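ARF-like GTPase (Chlamydomonas reinhardtii, PDB 4M9Q) is a small G protein of the ARF family with a P-loop nucleotide-binding fold, modelled here with phosphoaminophosphonic acid-guanylate ester and a magnesium ion. Local coordinates at residues Thr6-Gly11 with Phe53-Gly58; Leu10-Ala15 with Asn60-Trp65; Thr18-Ser23 with Phe142-Lys147; His73-Val78 with Lys106-Phe111. All blocks are in the same frame, centred on the assembly; numbering follows the deposited sequence. Where two conformers were deposited one is given.

Interaction 1 of 4, residues Thr6-Gly11 with Phe53-Gly58; sequences TIALLG and FDLGGG. With GNP (phosphoaminophosphonic acid-guanylate ester), chain D.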
# COMPACT_ATOMS: atom_id res chain seq x y z
N THR A 6 -1.94 -8.27 7.37
CA THR A 6 -2.22 -8.27 5.96
C THR A 6 -2.17 -6.80 5.50
O THR A 6 -2.66 -5.90 6.20
CB THR A 6 -3.60 -8.91 5.69
OG1 THR A 6 -3.61 -10.24 6.21
CG2 THR A 6 -3.95 -8.96 4.19
N ILE A 7 -1.60 -6.58 4.32
CA ILE A 7 -1.40 -5.26 3.80
C ILE A 7 -1.83 -5.24 2.36
O ILE A 7 -1.56 -6.18 1.63
CB ILE A 7 0.08 -4.93 3.85
CG1 ILE A 7 0.49 -4.56 5.24
CG2 ILE A 7 0.43 -3.74 3.01
CD1 ILE A 7 2.02 -4.53 5.28
N ALA A 8 -2.50 -4.17 1.94
CA ALA A 8 -2.84 -3.98 0.50
C ALA A 8 -1.91 -2.97 -0.04
O ALA A 8 -1.70 -1.94 0.55
CB ALA A 8 -4.27 -3.49 0.32
N LEU A 9 -1.36 -3.25 -1.21
CA LEU A 9 -0.40 -2.33 -1.89
C LEU A 9 -1.20 -1.63 -2.97
O LEU A 9 -1.62 -2.26 -3.94
CB LEU A 9 0.72 -3.18 -2.48
CG LEU A 9 2.09 -2.71 -2.95
CD1 LEU A 9 2.65 -1.57 -2.11
CD2 LEU A 9 3.05 -3.89 -3.01
N LEU A 10 -1.50 -0.36 -2.76
CA LEU A 10 -2.40 0.36 -3.61
C LEU A 10 -1.69 1.57 -4.19
O LEU A 10 -0.56 1.87 -3.83
CB LEU A 10 -3.60 0.83 -2.78
CG LEU A 10 -4.43 -0.24 -2.03
CD1 LEU A 10 -5.55 0.48 -1.31
CD2 LEU A 10 -4.95 -1.28 -2.98
N GLY A 11 -2.38 2.25 -5.11
CA GLY A 11 -1.81 3.39 -5.84
C GLY A 11 -2.16 3.29 -7.32
O GLY A 11 -2.53 2.23 -7.77
N PHE A 53 -0.89 -7.91 -0.63
CA PHE A 53 -1.69 -7.99 -1.86
C PHE A 53 -1.37 -6.79 -2.78
O PHE A 53 -1.66 -5.65 -2.46
CB PHE A 53 -3.15 -8.00 -1.49
CG PHE A 53 -3.59 -9.29 -0.86
CD1 PHE A 53 -3.90 -9.36 0.50
CD2 PHE A 53 -3.73 -10.44 -1.64
CE1 PHE A 53 -4.35 -10.53 1.05
CE2 PHE A 53 -4.15 -11.65 -1.05
CZ PHE A 53 -4.45 -11.69 0.30
N ASP A 54 -0.75 -7.06 -3.91
CA ASP A 54 -0.41 -6.05 -4.88
C ASP A 54 -1.54 -5.99 -5.91
O ASP A 54 -1.67 -6.87 -6.73
CB ASP A 54 0.93 -6.40 -5.51
CG ASP A 54 1.20 -5.65 -6.82
OD1 ASP A 54 0.71 -4.51 -7.00
OD2 ASP A 54 1.92 -6.20 -7.68
N LEU A 55 -2.40 -4.98 -5.82
CA LEU A 55 -3.56 -4.88 -6.67
C LEU A 55 -3.25 -3.99 -7.85
O LEU A 55 -2.54 -3.01 -7.71
CB LEU A 55 -4.70 -4.26 -5.89
CG LEU A 55 -5.51 -5.19 -4.99
CD1 LEU A 55 -4.79 -6.51 -4.67
CD2 LEU A 55 -5.96 -4.49 -3.72
N GLY A 56 -3.83 -4.29 -9.00
CA GLY A 56 -3.68 -3.42 -10.16
C GLY A 56 -4.26 -2.06 -9.88
O GLY A 56 -5.25 -1.96 -9.16
N GLY A 57 -3.67 -1.01 -10.47
CA GLY A 57 -4.15 0.33 -10.30
C GLY A 57 -4.85 0.97 -11.48
O GLY A 57 -5.30 2.09 -11.36
N GLY A 58 -4.95 0.30 -12.62
CA GLY A 58 -5.67 0.84 -13.77
C GLY A 58 -7.09 1.22 -13.42
O GLY A 58 -7.69 0.59 -12.55
PG GNP D . -0.20 -1.39 -12.28
O1G GNP D . 0.21 -2.95 -12.10
O2G GNP D . -0.91 -0.83 -11.00
O3G GNP D . -1.00 -1.29 -13.60
N3B GNP D . 1.25 -0.51 -12.34
PB GNP D . 2.37 -0.75 -11.10
O1B GNP D . 2.39 -2.27 -10.56
O2B GNP D . 2.03 0.26 -10.03
O3A GNP D . 3.72 -0.32 -11.82
PA GNP D . 5.02 -1.20 -12.07
O1A GNP D . 4.54 -2.14 -13.11
O2A GNP D . 5.52 -1.65 -10.74
O5' GNP D . 5.96 -0.06 -12.66
C5' GNP D . 5.46 0.79 -13.73
C4' GNP D . 6.64 1.30 -14.60
O4' GNP D . 7.46 2.11 -13.74
C3' GNP D . 7.60 0.21 -15.05
O3' GNP D . 8.38 0.60 -16.19
C2' GNP D . 8.61 0.15 -13.96
O2' GNP D . 9.86 -0.35 -14.34
C1' GNP D . 8.78 1.60 -13.65
N9 GNP D . 9.34 1.92 -12.34
C8 GNP D . 8.92 1.41 -11.18
N7 GNP D . 9.59 1.95 -10.16
C5 GNP D . 10.47 2.82 -10.66
C6 GNP D . 11.50 3.69 -10.08
O6 GNP D . 11.71 3.73 -8.85
N1 GNP D . 12.19 4.45 -10.90
C2 GNP D . 11.99 4.44 -12.26
N2 GNP D . 12.77 5.24 -12.99
N3 GNP D . 11.07 3.66 -12.88
C4 GNP D . 10.31 2.81 -12.11
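At the centre of the G-domain sheet, strand 3-10, which runs into the P-loop, lies parallel to strand 48-55, which ends in the DLGG turn of the switch II region. Two strong backbone bonds hold them: Phe-53 N gives its hydrogen to Ile-7 O at 2.9 Å, nearly along the C=O axis, and Leu-9 N reaches Phe-53 O at 2.7 Å. A third bond, Leu-55 N to Leu-9 O at 3.4 Å, is weak, and beyond it the two chains part. Side chains alternate across the sheet. On the face of Ala-8 and Phe-53, the phenyl ring takes Thr-6 CG2 at its edge, 3.5 Å from CE1, while Leu-10 and Leu-55 lie side by side with their CD2 methyls 3.4 Å apart. On the face of Leu-9 and Asp-54, both side chains stand anti to their backbone N, and Leu-9 CD2 packs 4.1 Å from Asp-54 CB, against helix 17-24. The Asp-54 carboxylate turns to Thr-18 and Asn-39, both hydrogen-bonded to OD2, a second-shell position beside the magnesium ion. Past the strand, Gly-57 N donates to GNP O2G at 2.8 Å with a bent N-H...O angle of 138°. A strand whose following loop brings a glycine amide to the gamma-phosphate, next to the strand that leads into the P-loop, is the hallmark of Ras-like G domains.

Interaction 2 of 4, residues Leu10-Ala15 with Asn60-Trp65; sequences LGLDNA and NIRGVW. With GNP (phosphoaminophosphonic acid-guanylate ester), chain D.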
# COMPACT_ATOMS: atom_id res chain seq x y z
N LEU A 10 -1.50 -0.36 -2.76
CA LEU A 10 -2.40 0.36 -3.61
C LEU A 10 -1.69 1.57 -4.19
O LEU A 10 -0.56 1.87 -3.83
CB LEU A 10 -3.60 0.83 -2.78
CG LEU A 10 -4.43 -0.24 -2.03
CD1 LEU A 10 -5.55 0.48 -1.31
CD2 LEU A 10 -4.95 -1.28 -2.98
N GLY A 11 -2.38 2.25 -5.11
CA GLY A 11 -1.81 3.39 -5.84
C GLY A 11 -2.16 3.29 -7.32
O GLY A 11 -2.53 2.23 -7.77
N LEU A 12 -2.01 4.38 -8.06
CA LEU A 12 -2.47 4.42 -9.45
C LEU A 12 -1.61 3.50 -10.29
O LEU A 12 -0.48 3.13 -9.91
CB LEU A 12 -2.35 5.84 -10.02
CG LEU A 12 -3.13 6.98 -9.38
CD1 LEU A 12 -2.87 8.28 -10.15
CD2 LEU A 12 -4.63 6.69 -9.28
N ASP A 13 -2.14 3.15 -11.46
CA ASP A 13 -1.35 2.42 -12.41
C ASP A 13 -0.07 3.22 -12.69
O ASP A 13 -0.06 4.44 -12.67
CB ASP A 13 -2.13 2.18 -13.69
CG ASP A 13 -2.53 3.46 -14.37
OD1 ASP A 13 -3.45 4.12 -13.85
OD2 ASP A 13 -1.93 3.80 -15.42
N ASN A 14 1.02 2.50 -12.85
CA ASN A 14 2.31 3.05 -13.18
C ASN A 14 3.10 3.63 -11.99
O ASN A 14 4.24 4.08 -12.15
CB ASN A 14 2.19 4.09 -14.32
CG ASN A 14 3.48 4.25 -15.10
OD1 ASN A 14 4.03 3.26 -15.59
ND2 ASN A 14 3.99 5.49 -15.20
N ALA A 15 2.53 3.56 -10.80
CA ALA A 15 3.15 4.16 -9.63
C ALA A 15 4.43 3.40 -9.23
O ALA A 15 5.44 4.03 -8.75
CB ALA A 15 2.18 4.20 -8.48
N ASN A 60 -9.97 0.74 -14.84
CA ASN A 60 -10.91 -0.40 -14.91
C ASN A 60 -10.62 -1.58 -13.89
O ASN A 60 -11.40 -2.54 -13.82
CB ASN A 60 -11.02 -0.97 -16.35
CG ASN A 60 -10.95 0.10 -17.46
OD1 ASN A 60 -10.33 -0.13 -18.50
ND2 ASN A 60 -11.61 1.25 -17.25
N ILE A 61 -9.52 -1.53 -13.14
CA ILE A 61 -9.29 -2.51 -12.06
C ILE A 61 -9.60 -1.95 -10.66
O ILE A 61 -9.94 -2.72 -9.76
CB ILE A 61 -7.84 -3.07 -12.07
CG1 ILE A 61 -7.78 -4.52 -12.59
CG2 ILE A 61 -7.27 -3.10 -10.66
CD1 ILE A 61 -8.26 -5.59 -11.61
N ARG A 62 -9.51 -0.62 -10.49
CA ARG A 62 -9.53 0.09 -9.16
C ARG A 62 -10.71 -0.27 -8.21
O ARG A 62 -10.60 -0.20 -6.99
CB ARG A 62 -9.58 1.61 -9.44
CG ARG A 62 -8.66 2.51 -8.63
CD ARG A 62 -8.49 3.85 -9.33
NE ARG A 62 -7.47 3.81 -10.38
CZ ARG A 62 -7.16 4.83 -11.20
NH1 ARG A 62 -7.81 5.99 -11.13
NH2 ARG A 62 -6.19 4.68 -12.10
N GLY A 63 -11.85 -0.58 -8.78
CA GLY A 63 -13.02 -0.91 -7.98
C GLY A 63 -12.86 -2.15 -7.10
O GLY A 63 -13.58 -2.33 -6.12
N VAL A 64 -11.92 -3.00 -7.47
CA VAL A 64 -11.61 -4.18 -6.71
C VAL A 64 -11.01 -3.84 -5.36
O VAL A 64 -11.16 -4.61 -4.41
CB VAL A 64 -10.59 -5.02 -7.49
CG1 VAL A 64 -9.95 -6.10 -6.62
CG2 VAL A 64 -11.26 -5.59 -8.74
N TRP A 65 -10.33 -2.70 -5.24
CA TRP A 65 -9.67 -2.37 -3.98
C TRP A 65 -10.58 -2.51 -2.82
O TRP A 65 -10.21 -3.15 -1.83
CB TRP A 65 -9.15 -0.97 -3.97
CG TRP A 65 -8.06 -0.71 -4.93
CD1 TRP A 65 -7.51 -1.57 -5.86
CD2 TRP A 65 -7.39 0.55 -5.13
NE1 TRP A 65 -6.54 -0.93 -6.59
CE2 TRP A 65 -6.41 0.33 -6.19
CE3 TRP A 65 -7.44 1.76 -4.51
CZ2 TRP A 65 -5.59 1.32 -6.65
CZ3 TRP A 65 -6.60 2.78 -4.96
CH2 TRP A 65 -5.71 2.57 -6.02
PG GNP D . -0.20 -1.39 -12.28
O1G GNP D . 0.21 -2.95 -12.10
O2G GNP D . -0.91 -0.83 -11.00
O3G GNP D . -1.00 -1.29 -13.60
N3B GNP D . 1.25 -0.51 -12.34
PB GNP D . 2.37 -0.75 -11.10
O1B GNP D . 2.39 -2.27 -10.56
O2B GNP D . 2.03 0.26 -10.03
O3A GNP D . 3.72 -0.32 -11.82
PA GNP D . 5.02 -1.20 -12.07
O1A GNP D . 4.54 -2.14 -13.11
O2A GNP D . 5.52 -1.65 -10.74
O5' GNP D . 5.96 -0.06 -12.66
C5' GNP D . 5.46 0.79 -13.73
C4' GNP D . 6.64 1.30 -14.60
O4' GNP D . 7.46 2.11 -13.74
C3' GNP D . 7.60 0.21 -15.05
O3' GNP D . 8.38 0.60 -16.19
C2' GNP D . 8.61 0.15 -13.96
O2' GNP D . 9.86 -0.35 -14.34
C1' GNP D . 8.78 1.60 -13.65
N9 GNP D . 9.34 1.92 -12.34
C8 GNP D . 8.92 1.41 -11.18
N7 GNP D . 9.59 1.95 -10.16
C5 GNP D . 10.47 2.82 -10.66
C6 GNP D . 11.50 3.69 -10.08
O6 GNP D . 11.71 3.73 -8.85
N1 GNP D . 12.19 4.45 -10.90
C2 GNP D . 11.99 4.44 -12.26
N2 GNP D . 12.77 5.24 -12.99
N3 GNP D . 11.07 3.66 -12.88
C4 GNP D . 10.31 2.81 -12.11
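Arg-62 is the first residue of 60-65 to meet the P-loop side. Its chain bends at chi3 (-83°), which lays the guanidinium across the tip of Leu-12: CD2 of the leucine sits over the centre of one guanidinium face, 3.7 Å from Arg-62 CZ. At the edge of the same group, Asp-13 OD1 lies 3.3 Å from Arg-62 NH2 in a salt bridge, with carboxylate and guanidinium planes only 12° apart. Asp-13 gets there with CG in the crowded position between backbone N and carbonyl carbon. Neither charge depends on this pair alone, since Asp-13 OD2 also bridges to Arg-86, and Arg-62 pairs with Glu-89 besides donating a hydrogen bond to Gly-57 O; the clustered opposite charges probably keep the carboxylates of Asp-13 and Glu-89 ionised. The partner segment is the phosphate-binding loop of the P-loop NTPase fold, folded as a type II turn from Leu-12 to Ala-15, with Asn-14 N 3.1 Å from GNP N3B, whereas 60-65 belongs to the switch II region. Three residues on, Trp-65 points its indole at Leu-10. Leu-10 CD2 stands 3.6 Å from the centroid of the five-membered ring and just 7° off its normal, a CH-pi contact, and Arg-62 CG lies against the opposite face, offset toward the rim of the benzo ring. Its benzo edge reaches the backbone beyond Leu-10, with Trp-65 CZ2 3.4 Å from Gly-11 O near the ring plane. At the pyrrole side Trp-65 NE1 is bonded to Gly-56 O, which helps fix the rotation of the ring.

Interaction 3 of 4, residues Thr18-Ser23 with Phe142-Lys147; sequences TTLLNS and FPCTAK. With MG (magnesium ion), chain E; GNP (phosphoaminophosphonic acid-guanylate ester), chain D.
Thr-19, in the first turns of helix 17-24, splits its side chain between nucleotide and protein. Its CB lies 3.5 Å from GNP O2A. From there OG1, anti to the carbonyl carbon (chi1 -50°), donates to GNP O2A at 2.7 Å, and the residue's own backbone N donates to that oxygen too, so two bonds grip one alpha-phosphate oxygen. The other branch, CG2, anti to the backbone N, rests 3.7 Å from Ala-146 O and close to Lys-147 CB. This joins the helix after the P-loop to the guanine-binding loop that follows strand 139-143, the counterpart of the SAK motif in Ras-like G domains. In that loop Ala-146 is the residue pressed deepest into the contact: its CB packs 3.7 Å from Leu-20 CA, and its carbonyl accepts Ser-23 OG at 2.7 Å, nearly along the C=O axis. Lys-147 N donates to GNP O6, while CB of Lys-147 rests on the guanine, 3.5 Å from GNP C5, and its CD goes on toward the ribose O2'. At the phosphate end, Thr-18 OG1 binds the magnesium ion at 1.9 Å, alongside one oxygen each from the beta- and gamma-phosphates and two waters, with Thr-35 as a further ligand. Farther along the helix, Leu-20 CD1 reaches Cys-144 SG at the side where Phe-111 and Leu-158 also pack.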
# COMPACT_ATOMS: atom_id res chain seq x y z
N THR A 18 4.07 -3.10 -8.23
CA THR A 18 4.60 -4.42 -8.50
C THR A 18 6.13 -4.42 -8.40
O THR A 18 6.70 -5.32 -7.79
CB THR A 18 4.04 -4.95 -9.82
OG1 THR A 18 2.61 -4.93 -9.75
CG2 THR A 18 4.46 -6.41 -10.12
N THR A 19 6.80 -3.39 -8.91
CA THR A 19 8.26 -3.30 -8.82
C THR A 19 8.69 -3.16 -7.36
O THR A 19 9.67 -3.73 -6.92
CB THR A 19 8.77 -2.11 -9.64
OG1 THR A 19 8.20 -2.16 -10.96
CG2 THR A 19 10.33 -2.11 -9.75
N LEU A 20 7.92 -2.42 -6.59
CA LEU A 20 8.23 -2.22 -5.19
C LEU A 20 8.08 -3.53 -4.43
O LEU A 20 8.94 -3.93 -3.66
CB LEU A 20 7.35 -1.13 -4.63
CG LEU A 20 7.71 -0.69 -3.23
CD1 LEU A 20 7.45 0.81 -3.11
CD2 LEU A 20 6.92 -1.53 -2.23
N LEU A 21 7.03 -4.25 -4.72
CA LEU A 21 6.87 -5.54 -4.09
C LEU A 21 7.99 -6.49 -4.39
O LEU A 21 8.51 -7.12 -3.49
CB LEU A 21 5.58 -6.18 -4.54
CG LEU A 21 5.26 -7.43 -3.71
CD1 LEU A 21 5.44 -7.06 -2.23
CD2 LEU A 21 3.88 -7.97 -4.04
N ASN A 22 8.37 -6.63 -5.67
CA ASN A 22 9.54 -7.40 -6.04
C ASN A 22 10.75 -6.94 -5.26
O ASN A 22 11.39 -7.74 -4.62
CB ASN A 22 9.83 -7.33 -7.56
CG ASN A 22 8.75 -8.00 -8.40
OD1 ASN A 22 7.96 -8.84 -7.91
ND2 ASN A 22 8.66 -7.61 -9.67
N SER A 23 11.05 -5.66 -5.26
CA SER A 23 12.29 -5.18 -4.64
C SER A 23 12.29 -5.37 -3.14
O SER A 23 13.34 -5.51 -2.53
CB SER A 23 12.50 -3.70 -4.97
OG SER A 23 12.83 -3.59 -6.36
N PHE A 142 7.51 8.31 2.57
CA PHE A 142 8.88 7.90 2.43
C PHE A 142 9.24 7.97 0.97
O PHE A 142 8.65 7.29 0.16
CB PHE A 142 9.03 6.45 2.85
CG PHE A 142 8.69 6.21 4.29
CD1 PHE A 142 7.42 5.80 4.64
CD2 PHE A 142 9.65 6.34 5.27
CE1 PHE A 142 7.10 5.55 5.95
CE2 PHE A 142 9.33 6.11 6.58
CZ PHE A 142 8.05 5.74 6.93
N PRO A 143 10.22 8.81 0.62
CA PRO A 143 10.71 8.77 -0.72
C PRO A 143 11.50 7.51 -0.98
O PRO A 143 12.21 7.05 -0.10
CB PRO A 143 11.62 10.00 -0.80
CG PRO A 143 11.71 10.58 0.56
CD PRO A 143 10.80 9.85 1.46
N CYS A 144 11.44 6.98 -2.21
CA CYS A 144 12.14 5.75 -2.51
C CYS A 144 12.33 5.57 -3.99
O CYS A 144 11.84 6.35 -4.82
CB CYS A 144 11.36 4.55 -1.98
SG CYS A 144 9.80 4.36 -2.85
N THR A 145 13.07 4.51 -4.31
CA THR A 145 13.36 4.11 -5.69
C THR A 145 13.23 2.60 -5.77
O THR A 145 14.12 1.86 -5.41
CB THR A 145 14.78 4.57 -6.05
OG1 THR A 145 14.82 5.97 -5.84
CG2 THR A 145 15.16 4.25 -7.49
N ALA A 146 12.06 2.17 -6.15
CA ALA A 146 11.71 0.77 -6.21
C ALA A 146 12.57 0.11 -7.29
O ALA A 146 12.79 -1.08 -7.22
CB ALA A 146 10.22 0.63 -6.55
N LYS A 147 12.99 0.86 -8.29
CA LYS A 147 13.83 0.31 -9.36
C LYS A 147 15.23 0.92 -9.31
O LYS A 147 15.53 1.83 -10.07
CB LYS A 147 13.20 0.58 -10.74
CG LYS A 147 13.78 -0.27 -11.87
CD LYS A 147 13.29 0.17 -13.24
CE LYS A 147 14.02 -0.54 -14.39
NZ LYS A 147 14.65 0.38 -15.39
MG MG E . 1.45 -3.99 -10.91
PG GNP D . -0.20 -1.39 -12.28
O1G GNP D . 0.21 -2.95 -12.10
O2G GNP D . -0.91 -0.83 -11.00
O3G GNP D . -1.00 -1.29 -13.60
N3B GNP D . 1.25 -0.51 -12.34
PB GNP D . 2.37 -0.75 -11.10
O1B GNP D . 2.39 -2.27 -10.56
O2B GNP D . 2.03 0.26 -10.03
O3A GNP D . 3.72 -0.32 -11.82
PA GNP D . 5.02 -1.20 -12.07
O1A GNP D . 4.54 -2.14 -13.11
O2A GNP D . 5.52 -1.65 -10.74
O5' GNP D . 5.96 -0.06 -12.66
C5' GNP D . 5.46 0.79 -13.73
C4' GNP D . 6.64 1.30 -14.60
O4' GNP D . 7.46 2.11 -13.74
C3' GNP D . 7.60 0.21 -15.05
O3' GNP D . 8.38 0.60 -16.19
C2' GNP D . 8.61 0.15 -13.96
O2' GNP D . 9.86 -0.35 -14.34
C1' GNP D . 8.78 1.60 -13.65
N9 GNP D . 9.34 1.92 -12.34
C8 GNP D . 8.92 1.41 -11.18
N7 GNP D . 9.59 1.95 -10.16
C5 GNP D . 10.47 2.82 -10.66
C6 GNP D . 11.50 3.69 -10.08
O6 GNP D . 11.71 3.73 -8.85
N1 GNP D . 12.19 4.45 -10.90
C2 GNP D . 11.99 4.44 -12.26
N2 GNP D . 12.77 5.24 -12.99
N3 GNP D . 11.07 3.66 -12.88
C4 GNP D . 10.31 2.81 -12.11
O HOH W 1 2.80 -4.23 -12.48
O HOH W 2 0.14 -3.70 -9.38

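Interaction 4 of 4, residues His73-Val78 with Lys106-Phe111; sequences HAIVYV and KPICIF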
# COMPACT_ATOMS: atom_id res chain seq x y z
N HIS A 73 -4.91 -4.78 7.55
CA HIS A 73 -4.57 -4.08 8.75
C HIS A 73 -4.02 -2.73 8.43
O HIS A 73 -4.06 -1.85 9.28
CB HIS A 73 -3.52 -4.81 9.52
CG HIS A 73 -3.98 -6.12 10.09
ND1 HIS A 73 -3.86 -7.29 9.40
CD2 HIS A 73 -4.50 -6.44 11.32
CE1 HIS A 73 -4.32 -8.29 10.14
NE2 HIS A 73 -4.71 -7.77 11.33
N ALA A 74 -3.45 -2.56 7.22
CA ALA A 74 -2.77 -1.34 6.85
C ALA A 74 -2.64 -1.28 5.35
O ALA A 74 -2.92 -2.30 4.65
CB ALA A 74 -1.40 -1.27 7.49
N ILE A 75 -2.21 -0.12 4.85
CA ILE A 75 -2.07 0.11 3.43
C ILE A 75 -0.67 0.61 3.12
O ILE A 75 -0.11 1.35 3.92
CB ILE A 75 -3.06 1.19 2.98
CG1 ILE A 75 -4.43 0.54 2.73
CG2 ILE A 75 -2.55 1.94 1.74
CD1 ILE A 75 -5.29 1.34 1.78
N VAL A 76 -0.08 0.16 2.02
CA VAL A 76 1.03 0.85 1.44
C VAL A 76 0.43 1.54 0.22
O VAL A 76 -0.13 0.87 -0.63
CB VAL A 76 2.15 -0.08 1.06
CG1 VAL A 76 3.25 0.67 0.34
CG2 VAL A 76 2.71 -0.79 2.29
N TYR A 77 0.49 2.88 0.15
CA TYR A 77 0.03 3.61 -0.99
C TYR A 77 1.25 4.17 -1.74
O TYR A 77 2.09 4.84 -1.14
CB TYR A 77 -0.88 4.72 -0.56
CG TYR A 77 -1.68 5.31 -1.70
CD1 TYR A 77 -2.81 4.70 -2.15
CD2 TYR A 77 -1.28 6.49 -2.32
CE1 TYR A 77 -3.52 5.22 -3.20
CE2 TYR A 77 -1.97 7.01 -3.37
CZ TYR A 77 -3.09 6.37 -3.81
OH TYR A 77 -3.80 6.91 -4.83
N VAL A 78 1.38 3.86 -3.02
CA VAL A 78 2.53 4.24 -3.80
C VAL A 78 2.12 5.30 -4.79
O VAL A 78 1.11 5.18 -5.50
CB VAL A 78 3.10 3.02 -4.54
CG1 VAL A 78 4.41 3.36 -5.27
CG2 VAL A 78 3.34 1.84 -3.59
N LYS A 106 -6.73 2.73 10.34
CA LYS A 106 -5.67 1.91 9.79
C LYS A 106 -4.57 2.81 9.19
O LYS A 106 -4.86 3.84 8.54
CB LYS A 106 -6.21 0.97 8.73
CG LYS A 106 -7.07 -0.14 9.30
CD LYS A 106 -7.69 -1.00 8.23
CE LYS A 106 -8.64 -2.06 8.79
NZ LYS A 106 -9.32 -2.79 7.68
N PRO A 107 -3.31 2.44 9.42
CA PRO A 107 -2.23 3.29 8.99
C PRO A 107 -1.88 3.11 7.50
O PRO A 107 -2.20 2.04 6.91
CB PRO A 107 -1.08 2.83 9.86
CG PRO A 107 -1.36 1.43 10.18
CD PRO A 107 -2.85 1.37 10.31
N ILE A 108 -1.30 4.18 6.91
CA ILE A 108 -0.91 4.24 5.50
C ILE A 108 0.58 4.59 5.37
O ILE A 108 1.07 5.61 5.86
CB ILE A 108 -1.60 5.33 4.70
CG1 ILE A 108 -2.98 5.66 5.20
CG2 ILE A 108 -1.75 4.92 3.23
CD1 ILE A 108 -3.86 4.52 5.06
N CYS A 109 1.31 3.74 4.70
CA CYS A 109 2.68 4.04 4.40
C CYS A 109 2.68 4.53 2.94
O CYS A 109 2.28 3.83 2.06
CB CYS A 109 3.49 2.78 4.56
SG CYS A 109 5.15 2.97 3.94
N ILE A 110 3.05 5.78 2.72
CA ILE A 110 2.99 6.36 1.42
C ILE A 110 4.39 6.40 0.87
O ILE A 110 5.29 7.00 1.48
CB ILE A 110 2.41 7.79 1.48
CG1 ILE A 110 0.98 7.73 2.07
CG2 ILE A 110 2.40 8.43 0.09
CD1 ILE A 110 0.50 8.97 2.76
N PHE A 111 4.62 5.73 -0.25
CA PHE A 111 5.93 5.77 -0.86
C PHE A 111 5.95 6.76 -2.00
O PHE A 111 5.20 6.66 -2.95
CB PHE A 111 6.31 4.40 -1.37
CG PHE A 111 6.78 3.45 -0.30
CD1 PHE A 111 7.90 3.70 0.37
CD2 PHE A 111 6.11 2.28 -0.05
CE1 PHE A 111 8.37 2.82 1.34
CE2 PHE A 111 6.56 1.36 0.89
CZ PHE A 111 7.68 1.64 1.61
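Strands 74-80 and 108-113 run parallel, their short segments 15° apart, in register from Ile-75 opposite Ile-108 to Val-78 opposite Phe-111. Four backbone bonds, from Ile-75 N to Pro-107 O through Phe-111 N to Tyr-77 O, all lie in the carbonyl planes. On the face of Ile-75, Tyr-77, Ile-108 and Ile-110, Ile-75 and Ile-108 stand side by side, CG2 to CG2 3.4 Å apart. The Ile-108 CG2 methyl fills the notch between Ile-75 and Tyr-77, touching Tyr-77 CB at 3.9 Å. On the other face Val-76 CG1, anti to its backbone N (chi1 175°), butts against the edge of the Phe-111 ring, 3.3 Å from CD2, while Cys-109 SG lies over one face of that ring. At the start, Ala-74 CB meets Pro-107 CG at 3.8 Å, and the extended Lys-106 chain passes His-73 O on its way to Val-72 O and Glu-183. The pair forms the two strands of a right-handed beta-alpha-beta crossover, whose helix 87-99 covers the isoleucine face; helix 157-190 packs on Ala-74, Pro-107 and Cys-109 of the opposite face, and strands 3-10 and 139-143 flank the pair.

In the fold
From the N terminus, strand 3-10 opens interactions 1 and 2, which share Leu-10 and Gly-11 and close through the strand 48-55 end and the segment just after it. Helix 17-24 follows the P-loop and starts interaction 3 inside these loops; it crosses both, because its partner 142-147 comes only at the end of strand 139-143 and in the loop after it. Interaction 4 comes in series after interactions 1 and 2 have closed, and falls wholly within the long span of interaction 3. Strand 74-80 lies beside strand 3-10, and strand 108-113 beside 139-143, so interactions 1 and 4 join the sheet's middle, while interactions 1, 2 and 3 meet around the nucleotide.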